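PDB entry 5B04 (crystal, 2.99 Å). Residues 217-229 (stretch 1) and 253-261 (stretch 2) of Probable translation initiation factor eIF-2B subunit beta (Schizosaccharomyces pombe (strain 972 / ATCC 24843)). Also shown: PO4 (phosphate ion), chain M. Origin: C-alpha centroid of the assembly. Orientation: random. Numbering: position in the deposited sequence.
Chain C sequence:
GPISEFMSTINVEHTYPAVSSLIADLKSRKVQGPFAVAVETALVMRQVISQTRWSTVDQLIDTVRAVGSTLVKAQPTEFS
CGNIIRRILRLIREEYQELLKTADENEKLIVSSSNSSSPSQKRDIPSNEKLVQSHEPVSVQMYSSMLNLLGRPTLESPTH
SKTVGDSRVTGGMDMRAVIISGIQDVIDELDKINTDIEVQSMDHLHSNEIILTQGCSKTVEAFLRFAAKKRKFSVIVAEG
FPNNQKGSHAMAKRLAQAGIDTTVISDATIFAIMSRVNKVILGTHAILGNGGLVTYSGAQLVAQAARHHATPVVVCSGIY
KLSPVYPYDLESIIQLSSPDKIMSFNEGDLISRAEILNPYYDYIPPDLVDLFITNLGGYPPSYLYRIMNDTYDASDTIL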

# COMPACT_ATOMS: atom_id res chain seq x y z
N SER C 217 -23.15 9.53 0.24
CA SER C 217 -22.78 10.85 0.73
C SER C 217 -22.94 11.88 -0.39
O SER C 217 -22.23 11.82 -1.39
CB SER C 217 -21.34 10.85 1.25
OG SER C 217 -20.92 12.16 1.59
N LYS C 218 -23.88 12.80 -0.21
CA LYS C 218 -24.15 13.83 -1.20
C LYS C 218 -22.91 14.69 -1.45
O LYS C 218 -22.69 15.17 -2.56
CB LYS C 218 -25.33 14.70 -0.77
CG LYS C 218 -26.62 13.92 -0.52
CD LYS C 218 -27.18 13.34 -1.81
CE LYS C 218 -27.69 14.43 -2.74
NZ LYS C 218 -28.27 13.86 -3.99
N THR C 219 -22.11 14.87 -0.40
CA THR C 219 -20.86 15.61 -0.52
C THR C 219 -19.86 14.84 -1.37
O THR C 219 -19.25 15.40 -2.29
CB THR C 219 -20.24 15.89 0.86
OG1 THR C 219 -21.16 16.63 1.67
CG2 THR C 219 -18.95 16.68 0.72
N VAL C 220 -19.70 13.55 -1.08
CA VAL C 220 -18.80 12.70 -1.84
C VAL C 220 -19.28 12.56 -3.28
O VAL C 220 -18.48 12.63 -4.22
CB VAL C 220 -18.68 11.30 -1.20
CG1 VAL C 220 -18.01 10.32 -2.16
CG2 VAL C 220 -17.91 11.38 0.11
N GLU C 221 -20.58 12.37 -3.46
CA GLU C 221 -21.17 12.24 -4.79
C GLU C 221 -20.89 13.47 -5.64
O GLU C 221 -20.53 13.36 -6.81
CB GLU C 221 -22.67 11.99 -4.69
CG GLU C 221 -23.35 11.77 -6.04
CD GLU C 221 -24.84 11.51 -5.91
OE1 GLU C 221 -25.30 11.24 -4.78
OE2 GLU C 221 -25.55 11.59 -6.93
N ALA C 222 -21.04 14.65 -5.04
CA ALA C 222 -20.74 15.90 -5.73
C ALA C 222 -19.27 15.97 -6.09
O ALA C 222 -18.90 16.37 -7.20
CB ALA C 222 -21.14 17.09 -4.86
N PHE C 223 -18.42 15.58 -5.14
CA PHE C 223 -16.98 15.53 -5.32
C PHE C 223 -16.59 14.69 -6.53
O PHE C 223 -15.78 15.11 -7.36
CB PHE C 223 -16.33 14.98 -4.05
CG PHE C 223 -14.84 15.20 -3.96
CD1 PHE C 223 -14.33 16.41 -3.52
CD2 PHE C 223 -13.96 14.18 -4.28
CE1 PHE C 223 -12.97 16.61 -3.42
CE2 PHE C 223 -12.59 14.38 -4.18
CZ PHE C 223 -12.10 15.59 -3.75
N LEU C 224 -17.20 13.52 -6.64
CA LEU C 224 -16.90 12.59 -7.73
C LEU C 224 -17.40 13.11 -9.08
O LEU C 224 -16.66 13.09 -10.07
CB LEU C 224 -17.52 11.22 -7.45
CG LEU C 224 -17.00 10.46 -6.23
CD1 LEU C 224 -17.80 9.18 -6.02
CD2 LEU C 224 -15.52 10.15 -6.38
N ARG C 225 -18.64 13.58 -9.11
CA ARG C 225 -19.27 13.99 -10.36
C ARG C 225 -18.66 15.27 -10.93
O ARG C 225 -18.72 15.51 -12.14
CB ARG C 225 -20.78 14.18 -10.16
CG ARG C 225 -21.50 12.90 -9.76
CD ARG C 225 -22.95 13.16 -9.39
NE ARG C 225 -23.75 13.51 -10.56
CZ ARG C 225 -25.06 13.74 -10.51
NH1 ARG C 225 -25.72 13.65 -9.36
NH2 ARG C 225 -25.72 14.05 -11.62
N PHE C 226 -18.07 16.10 -10.07
CA PHE C 226 -17.45 17.33 -10.52
C PHE C 226 -16.17 17.03 -11.29
O PHE C 226 -15.84 17.72 -12.26
CB PHE C 226 -17.16 18.27 -9.35
CG PHE C 226 -16.63 19.61 -9.76
CD1 PHE C 226 -15.27 19.82 -9.95
CD2 PHE C 226 -17.50 20.67 -9.97
CE1 PHE C 226 -14.79 21.05 -10.33
CE2 PHE C 226 -17.02 21.91 -10.35
CZ PHE C 226 -15.66 22.10 -10.54
N ALA C 227 -15.44 16.02 -10.85
CA ALA C 227 -14.23 15.59 -11.54
C ALA C 227 -14.59 14.72 -12.73
O ALA C 227 -13.78 14.55 -13.65
CB ALA C 227 -13.31 14.84 -10.59
N ALA C 228 -15.80 14.18 -12.72
CA ALA C 228 -16.24 13.23 -13.73
C ALA C 228 -16.56 13.87 -15.07
O ALA C 228 -16.52 13.20 -16.11
CB ALA C 228 -17.46 12.47 -13.23
N LYS C 229 -16.87 15.16 -15.06
CA LYS C 229 -17.22 15.87 -16.29
C LYS C 229 -16.05 15.92 -17.26
O LYS C 229 -16.22 15.79 -18.47
CB LYS C 229 -17.69 17.29 -15.98
CG LYS C 229 -19.02 17.39 -15.25
CD LYS C 229 -19.20 18.75 -14.60
CE LYS C 229 -17.86 19.42 -14.31
NZ LYS C 229 -18.00 20.66 -13.51
N LYS C 253 -25.98 4.34 -9.16
CA LYS C 253 -26.62 4.45 -10.46
C LYS C 253 -26.34 5.81 -11.08
O LYS C 253 -26.07 5.91 -12.28
CB LYS C 253 -28.13 4.23 -10.33
CG LYS C 253 -28.86 4.14 -11.67
CD LYS C 253 -30.35 3.96 -11.49
CE LYS C 253 -31.02 5.23 -10.99
NZ LYS C 253 -31.02 6.30 -12.04
N ARG C 254 -26.39 6.86 -10.27
CA ARG C 254 -26.15 8.21 -10.74
C ARG C 254 -24.69 8.44 -11.10
O ARG C 254 -24.38 9.18 -12.03
CB ARG C 254 -26.60 9.23 -9.69
CG ARG C 254 -28.09 9.19 -9.39
CD ARG C 254 -28.54 10.42 -8.62
NE ARG C 254 -27.92 10.51 -7.30
CZ ARG C 254 -28.38 9.90 -6.22
NH1 ARG C 254 -29.47 9.15 -6.29
NH2 ARG C 254 -27.76 10.04 -5.06
N LEU C 255 -23.79 7.79 -10.36
CA LEU C 255 -22.37 7.86 -10.68
C LEU C 255 -22.10 7.22 -12.04
O LEU C 255 -21.30 7.72 -12.82
CB LEU C 255 -21.54 7.16 -9.60
CG LEU C 255 -21.40 7.90 -8.26
CD1 LEU C 255 -20.62 7.06 -7.26
CD2 LEU C 255 -20.72 9.24 -8.47
N ALA C 256 -22.80 6.13 -12.31
CA ALA C 256 -22.71 5.46 -13.60
C ALA C 256 -23.26 6.35 -14.71
O ALA C 256 -22.69 6.43 -15.80
CB ALA C 256 -23.44 4.13 -13.57
N GLN C 257 -24.37 7.03 -14.41
CA GLN C 257 -25.00 7.93 -15.37
C GLN C 257 -24.14 9.17 -15.61
O GLN C 257 -24.33 9.88 -16.60
CB GLN C 257 -26.39 8.34 -14.88
CG GLN C 257 -27.40 7.20 -14.84
CD GLN C 257 -28.68 7.58 -14.12
OE1 GLN C 257 -29.58 6.76 -13.97
NE2 GLN C 257 -28.76 8.83 -13.67
N ALA C 258 -23.21 9.43 -14.70
CA ALA C 258 -22.32 10.58 -14.81
C ALA C 258 -21.09 10.25 -15.64
O ALA C 258 -20.24 11.11 -15.88
CB ALA C 258 -21.91 11.08 -13.43
N GLY C 259 -20.99 9.00 -16.08
CA GLY C 259 -19.87 8.56 -16.89
C GLY C 259 -18.71 8.08 -16.05
O GLY C 259 -17.55 8.23 -16.43
N ILE C 260 -19.02 7.49 -14.89
CA ILE C 260 -18.00 6.91 -14.03
C ILE C 260 -18.13 5.39 -14.00
O ILE C 260 -19.22 4.86 -13.77
CB ILE C 260 -18.09 7.44 -12.59
CG1 ILE C 260 -18.02 8.97 -12.57
CG2 ILE C 260 -16.99 6.84 -11.73
CD1 ILE C 260 -18.10 9.56 -11.17
N ASP C 261 -17.02 4.70 -14.24
CA ASP C 261 -17.00 3.24 -14.16
C ASP C 261 -17.32 2.80 -12.74
O ASP C 261 -16.43 2.72 -11.89
CB ASP C 261 -15.65 2.70 -14.61
CG ASP C 261 -15.68 1.21 -14.91
OD1 ASP C 261 -16.15 0.43 -14.04
OD2 ASP C 261 -15.24 0.81 -16.01
P PO4 M . -23.29 13.95 3.49
O1 PO4 M . -23.30 15.29 4.18
O2 PO4 M . -23.07 12.86 4.51
O3 PO4 M . -22.18 13.91 2.47
O4 PO4 M . -24.61 13.72 2.79

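Two nearly parallel helices, their axes 13° apart and 10.4 Å at closest approach, illustrate a common division of a helix contact into a charged end and an apolar one. In stretch 1, Ser217 caps its helix, its OG accepting from Val220 N at 3.2 Å. Lys218 lies at the exposed margin, where its NZ comes within 4.0 Å of Arg254 NH2, a pair of like charges with the lysine open to solvent. With chi1 and chi2 both t, Glu221 extends toward stretch 2 and meets Arg254 in a two-pronged salt bridge: Arg254 NE donates to Glu221 OE2 at 2.6 Å and Arg254 NH2 to Glu221 OE1 at 2.8 Å, both nearly straight. Such pairing lets a buried carboxylate keep its charge. One turn on, Leu224 points toward the partner and packs its CD1 3.7 Å from Leu255 CD1. Arg225 serves two ends: its NH1 makes a weak bond to Glu221 OE2 at 3.2 Å, within a salt bridge, while its aliphatic CG lies 4.1 Å from Ala258 CB. Finally, Ala228, small and buried, sets its CB 3.6 Å from Ile260 CG1. Ile260 follows a Schellman turn at Gly259, whose positive phi would jam a CB against the preceding carbonyl oxygen. Together the stretches bury 432 Å².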